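Local atomic coordinates of staphylococcus aureus CymR (Staphylococcus aureus, PDB entry 3T8R), a protein that probably binds DNA as a dimeric Rrf2-type transcriptional regulator and senses oxidation through a thiol, controlling stress resistance and the oxidative response. Residues Gly56-Val61 against Gly66-Arg71; Asp81-Leu86 against Asp116-Thr121. All coordinates share one frame; numbering follows the deposited sequence.

Contact 1: Gly56-Val61 against Gly66-Arg71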
# COMPACT_ATOMS: atom_id res chain seq x y z
N GLY A 56 -20.19 -16.20 -7.26
CA GLY A 56 -21.51 -16.30 -6.67
C GLY A 56 -21.96 -15.11 -5.83
O GLY A 56 -22.92 -15.20 -5.07
N LEU A 57 -21.26 -13.98 -5.96
CA LEU A 57 -21.57 -12.83 -5.12
C LEU A 57 -22.69 -11.99 -5.69
O LEU A 57 -23.43 -11.35 -4.95
CB LEU A 57 -20.33 -11.95 -4.92
CG LEU A 57 -19.13 -12.60 -4.25
CD1 LEU A 57 -18.11 -11.53 -3.96
CD2 LEU A 57 -19.55 -13.31 -2.97
N ILE A 58 -22.81 -11.97 -7.02
CA ILE A 58 -23.87 -11.25 -7.69
C ILE A 58 -24.53 -12.15 -8.73
O ILE A 58 -23.96 -13.18 -9.12
CB ILE A 58 -23.34 -9.97 -8.38
CG1 ILE A 58 -22.44 -10.32 -9.57
CG2 ILE A 58 -22.58 -9.13 -7.37
CD1 ILE A 58 -22.05 -9.11 -10.42
N ARG A 59 -25.70 -11.76 -9.20
CA ARG A 59 -26.39 -12.51 -10.24
C ARG A 59 -27.20 -11.58 -11.13
O ARG A 59 -27.61 -10.50 -10.72
CB ARG A 59 -27.30 -13.56 -9.62
CG ARG A 59 -28.45 -12.97 -8.85
CD ARG A 59 -29.29 -14.10 -8.30
NE ARG A 59 -30.33 -13.64 -7.40
CZ ARG A 59 -31.10 -14.47 -6.70
NH1 ARG A 59 -30.91 -15.78 -6.81
NH2 ARG A 59 -32.04 -14.00 -5.89
N SER A 60 -27.40 -12.00 -12.37
CA SER A 60 -28.19 -11.20 -13.30
C SER A 60 -29.66 -11.60 -13.19
O SER A 60 -29.96 -12.73 -12.81
CB SER A 60 -27.67 -11.37 -14.72
OG SER A 60 -27.38 -12.73 -15.00
N VAL A 61 -30.56 -10.67 -13.48
CA VAL A 61 -31.98 -10.98 -13.53
C VAL A 61 -32.37 -11.26 -14.97
O VAL A 61 -31.82 -10.67 -15.90
CB VAL A 61 -32.85 -9.83 -12.98
CG1 VAL A 61 -33.47 -9.04 -14.12
CG2 VAL A 61 -33.93 -10.37 -12.07
N GLY A 66 -29.00 -7.29 -18.87
CA GLY A 66 -27.83 -6.80 -18.18
C GLY A 66 -28.19 -6.01 -16.93
O GLY A 66 -27.76 -4.87 -16.77
N GLY A 67 -28.99 -6.61 -16.06
CA GLY A 67 -29.36 -6.01 -14.79
C GLY A 67 -28.92 -6.94 -13.67
O GLY A 67 -29.02 -8.15 -13.80
N TYR A 68 -28.43 -6.37 -12.58
CA TYR A 68 -27.76 -7.16 -11.55
C TYR A 68 -28.22 -6.88 -10.12
O TYR A 68 -28.76 -5.82 -9.83
CB TYR A 68 -26.25 -6.94 -11.64
CG TYR A 68 -25.65 -7.67 -12.81
CD1 TYR A 68 -25.21 -8.98 -12.67
CD2 TYR A 68 -25.57 -7.08 -14.06
CE1 TYR A 68 -24.67 -9.66 -13.74
CE2 TYR A 68 -25.04 -7.77 -15.14
CZ TYR A 68 -24.59 -9.06 -14.97
OH TYR A 68 -24.05 -9.76 -16.02
N GLN A 69 -27.99 -7.85 -9.25
CA GLN A 69 -28.29 -7.71 -7.83
C GLN A 69 -27.30 -8.56 -7.04
O GLN A 69 -26.70 -9.49 -7.57
CB GLN A 69 -29.73 -8.14 -7.54
CG GLN A 69 -29.96 -9.63 -7.65
CD GLN A 69 -31.43 -10.03 -7.53
OE1 GLN A 69 -32.30 -9.18 -7.36
NE2 GLN A 69 -31.70 -11.32 -7.62
N LEU A 70 -27.11 -8.23 -5.77
CA LEU A 70 -26.35 -9.09 -4.89
C LEU A 70 -27.03 -10.46 -4.81
O LEU A 70 -28.24 -10.55 -4.75
CB LEU A 70 -26.34 -8.48 -3.50
CG LEU A 70 -25.03 -8.04 -2.87
CD1 LEU A 70 -24.09 -7.37 -3.85
CD2 LEU A 70 -25.37 -7.15 -1.71
N ARG A 71 -26.23 -11.51 -4.81
CA ARG A 71 -26.75 -12.85 -4.61
C ARG A 71 -26.52 -13.31 -3.17
O ARG A 71 -27.25 -14.17 -2.66
CB ARG A 71 -26.08 -13.81 -5.59
CG ARG A 71 -26.42 -15.24 -5.30
CD ARG A 71 -25.75 -16.21 -6.24
NE ARG A 71 -26.05 -17.55 -5.76
CZ ARG A 71 -25.35 -18.18 -4.82
NH1 ARG A 71 -24.29 -17.58 -4.29
NH2 ARG A 71 -25.70 -19.39 -4.42
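Arg59 and Gln69 form the central hydrogen-bonded pair of an antiparallel beta hairpin, the wing of a winged helix-turn-helix domain. Its strands are 58-60 and 67-70. Arg59 N donates to Gln69 O at 3.0 Å, and Gln69 N returns a bond to Arg59 O. Ile58 with Leu70 and Ser60 with Tyr68 are the non-hydrogen-bonded pairs on either side of it. Val61 N adds a bond to Gly67 O.

The side chains of Ser60 and Tyr68 share one face of the sheet. Tyr68 CG stands beside its own backbone N, anti to the carbonyl carbon, which puts the ring within reach of Ser60. Ser60 CB sits over the Tyr68 ring in a CH-pi contact, 4.0 Å from the ring centroid. Ile58 CD1 reaches the same ring obliquely, 3.9 Å from Tyr68 CD1. Ile58 also packs on Met17 and Leu20 of helix 8-21 and on Val49 and Leu52 of helix 42-54, so this side of the hairpin is held against the helical core.

Arg59 and Gln69 lie on the other face. Both place CG between the backbone N and the carbonyl carbon (chi1 66° and 71°). Their extended chains cross obliquely, with Arg59 CG 3.9 Å from Gln69 CG. The guanidinium and amide planes are 36° apart.

At the open end of the hairpin, Gly56 ends the preceding helix with a Schellman motif. Its carbonyl takes the end of Arg71. The arginine chain runs extended from CG to NE and lays Arg71 CD 3.2 Å from Gly56 O. Next to it, Arg71 N bonds Leu57 O at 2.8 Å. Arg71 NH1 then meets Gly56 O at 2.9 Å, on a lone pair and in the guanidinium plane.

Contact 2: Asp81-Leu86 against Asp116-Thr121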
# COMPACT_ATOMS: atom_id res chain seq x y z
N ASP A 81 -12.46 -9.62 0.24
CA ASP A 81 -13.00 -10.68 -0.62
C ASP A 81 -13.09 -10.16 -2.05
O ASP A 81 -12.69 -10.82 -3.01
CB ASP A 81 -14.40 -11.11 -0.13
CG ASP A 81 -14.37 -11.86 1.20
OD1 ASP A 81 -13.35 -12.51 1.51
OD2 ASP A 81 -15.39 -11.79 1.93
N ILE A 82 -13.63 -8.95 -2.19
CA ILE A 82 -13.86 -8.38 -3.50
C ILE A 82 -12.56 -8.07 -4.21
O ILE A 82 -12.37 -8.39 -5.38
CB ILE A 82 -14.75 -7.12 -3.39
CG1 ILE A 82 -16.16 -7.54 -2.95
CG2 ILE A 82 -14.80 -6.42 -4.73
CD1 ILE A 82 -17.03 -6.42 -2.38
N ILE A 83 -11.64 -7.43 -3.50
CA ILE A 83 -10.36 -7.11 -4.10
C ILE A 83 -9.64 -8.37 -4.55
O ILE A 83 -9.12 -8.44 -5.66
CB ILE A 83 -9.48 -6.35 -3.12
CG1 ILE A 83 -10.14 -5.02 -2.74
CG2 ILE A 83 -8.12 -6.11 -3.74
CD1 ILE A 83 -10.40 -4.15 -3.91
N ARG A 84 -9.64 -9.38 -3.69
CA ARG A 84 -8.98 -10.65 -4.00
C ARG A 84 -9.49 -11.27 -5.30
O ARG A 84 -8.71 -11.71 -6.13
CB ARG A 84 -9.12 -11.63 -2.83
CG ARG A 84 -8.20 -11.29 -1.65
CD ARG A 84 -8.17 -12.38 -0.58
NE ARG A 84 -9.33 -12.34 0.32
CZ ARG A 84 -9.41 -11.55 1.39
NH1 ARG A 84 -8.41 -10.73 1.69
NH2 ARG A 84 -10.49 -11.58 2.15
N LEU A 85 -10.80 -11.27 -5.49
CA LEU A 85 -11.40 -11.88 -6.67
C LEU A 85 -10.97 -11.18 -7.95
O LEU A 85 -10.75 -11.82 -8.98
CB LEU A 85 -12.91 -11.84 -6.56
CG LEU A 85 -13.53 -12.93 -5.69
CD1 LEU A 85 -14.97 -12.57 -5.36
CD2 LEU A 85 -13.45 -14.27 -6.41
N LEU A 86 -10.85 -9.86 -7.89
CA LEU A 86 -10.58 -9.10 -9.10
C LEU A 86 -9.09 -8.88 -9.37
O LEU A 86 -8.68 -8.82 -10.52
CB LEU A 86 -11.32 -7.77 -9.05
CG LEU A 86 -12.83 -7.97 -9.08
CD1 LEU A 86 -13.58 -6.76 -8.57
CD2 LEU A 86 -13.29 -8.35 -10.50
N ASP A 116 -5.64 -6.56 6.98
CA ASP A 116 -6.53 -6.46 8.14
C ASP A 116 -7.66 -5.45 7.96
O ASP A 116 -8.81 -5.74 8.26
CB ASP A 116 -5.72 -6.11 9.41
CG ASP A 116 -6.61 -5.93 10.62
OD1 ASP A 116 -7.10 -6.95 11.16
OD2 ASP A 116 -6.81 -4.76 11.05
N VAL A 117 -7.34 -4.25 7.47
CA VAL A 117 -8.37 -3.25 7.23
C VAL A 117 -9.39 -3.79 6.22
O VAL A 117 -10.59 -3.69 6.43
CB VAL A 117 -7.77 -1.91 6.73
CG1 VAL A 117 -8.87 -0.96 6.28
CG2 VAL A 117 -6.94 -1.26 7.83
N LEU A 118 -8.89 -4.35 5.14
CA LEU A 118 -9.75 -4.83 4.06
C LEU A 118 -10.62 -6.01 4.48
O LEU A 118 -11.79 -6.08 4.12
CB LEU A 118 -8.90 -5.22 2.85
CG LEU A 118 -8.49 -4.05 1.98
CD1 LEU A 118 -7.58 -4.51 0.87
CD2 LEU A 118 -9.75 -3.41 1.41
N ASP A 119 -10.04 -6.93 5.25
CA ASP A 119 -10.77 -8.14 5.65
C ASP A 119 -11.82 -7.88 6.71
O ASP A 119 -12.80 -8.61 6.80
CB ASP A 119 -9.81 -9.21 6.17
CG ASP A 119 -9.02 -9.86 5.07
OD1 ASP A 119 -9.31 -9.57 3.89
OD2 ASP A 119 -8.11 -10.66 5.38
N ASN A 120 -11.61 -6.85 7.51
CA ASN A 120 -12.53 -6.55 8.60
C ASN A 120 -13.50 -5.43 8.24
O ASN A 120 -14.16 -4.86 9.11
CB ASN A 120 -11.76 -6.22 9.87
CG ASN A 120 -10.89 -7.38 10.34
OD1 ASN A 120 -9.69 -7.22 10.56
ND2 ASN A 120 -11.49 -8.55 10.49
N THR A 121 -13.57 -5.13 6.95
CA THR A 121 -14.53 -4.15 6.45
C THR A 121 -15.57 -4.89 5.61
O THR A 121 -15.23 -5.42 4.56
CB THR A 121 -13.86 -3.07 5.59
OG1 THR A 121 -12.92 -2.34 6.38
CG2 THR A 121 -14.90 -2.10 5.03
O HOH W 1 -12.60 -11.16 4.64
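Arg84 of helix 79-87 and Asp119, at the end of helix 101-119, form an interhelical salt bridge. With Asp81 they make a three-residue network on the surface of the Rrf2-type fold. The arginine comes end-on. NH1 and NH2 both grip one carboxylate oxygen, Asp119 OD1. The NH1 bond is the shorter, 2.6 Å from Arg84 NH1 to Asp119 OD1, and it uses the syn lone pair. The NH2 bond, 2.9 Å from Arg84 NH2 to Asp119 OD1, is more bent at 136° and arrives from above the carboxylate plane.

The oxygen lies in the guanidinium plane, but the two flat groups are strongly turned, with their planes 75° apart. The side chains as a whole cross at about a right angle. The Arg84 chain runs back along its helix toward Asp81, and the bend at chi3 (-80°) folds the guanidinium in between Asp81 and Asp119.

One turn earlier on the same helix, Asp81 OD1 accepts from Arg84 NH2 at 3.1 Å. This bond tilts out of the guanidinium plane. Arg84 NH2 therefore serves both aspartates, and the bonds should limit rotation of the guanidinium. The positive charge probably eases the closeness of the two carboxylates, with Asp81 OD1 5.5 Å from Asp119 OD1. Asp81 OD2 is held by Ser78 N, which fixes the carboxylate from its other oxygen. A water makes weak bonds to Arg84 NH2 and Asp119 O.

Beside the polar network, Ile83 and Leu118 point toward each other. Leu118 also packs on Met110 of the second subunit, so the contact borders the dimer interface. Thr121 OG1 turns back to Val117 O and also bonds Arg109 of the second subunit. The apolar touch within the contact is light, with Ile83 CG1 4.5 Å from Leu118 CD1.

How the contacts relate
The chain first builds helices 8-21, 31-37 and 42-54. Contact 1 follows. It closes the short hairpin loop between 56-61 and 66-71, with strand 29-30 pairing on the far edge of strand 67-70. The chain then enters helix 79-87, where contact 2 opens. Contact 2 closes a much longer loop at 116-121, where helix 101-119 ends. The two contacts are in series and neither nest nor cross. Their centres lie 19 Å apart, yet they touch where Leu57 CD1 packs 3.6 Å from Leu85 CD1. Contact 1 ties the wing together, and contact 2 joins helix 79-87 to the long helix at the dimer interface.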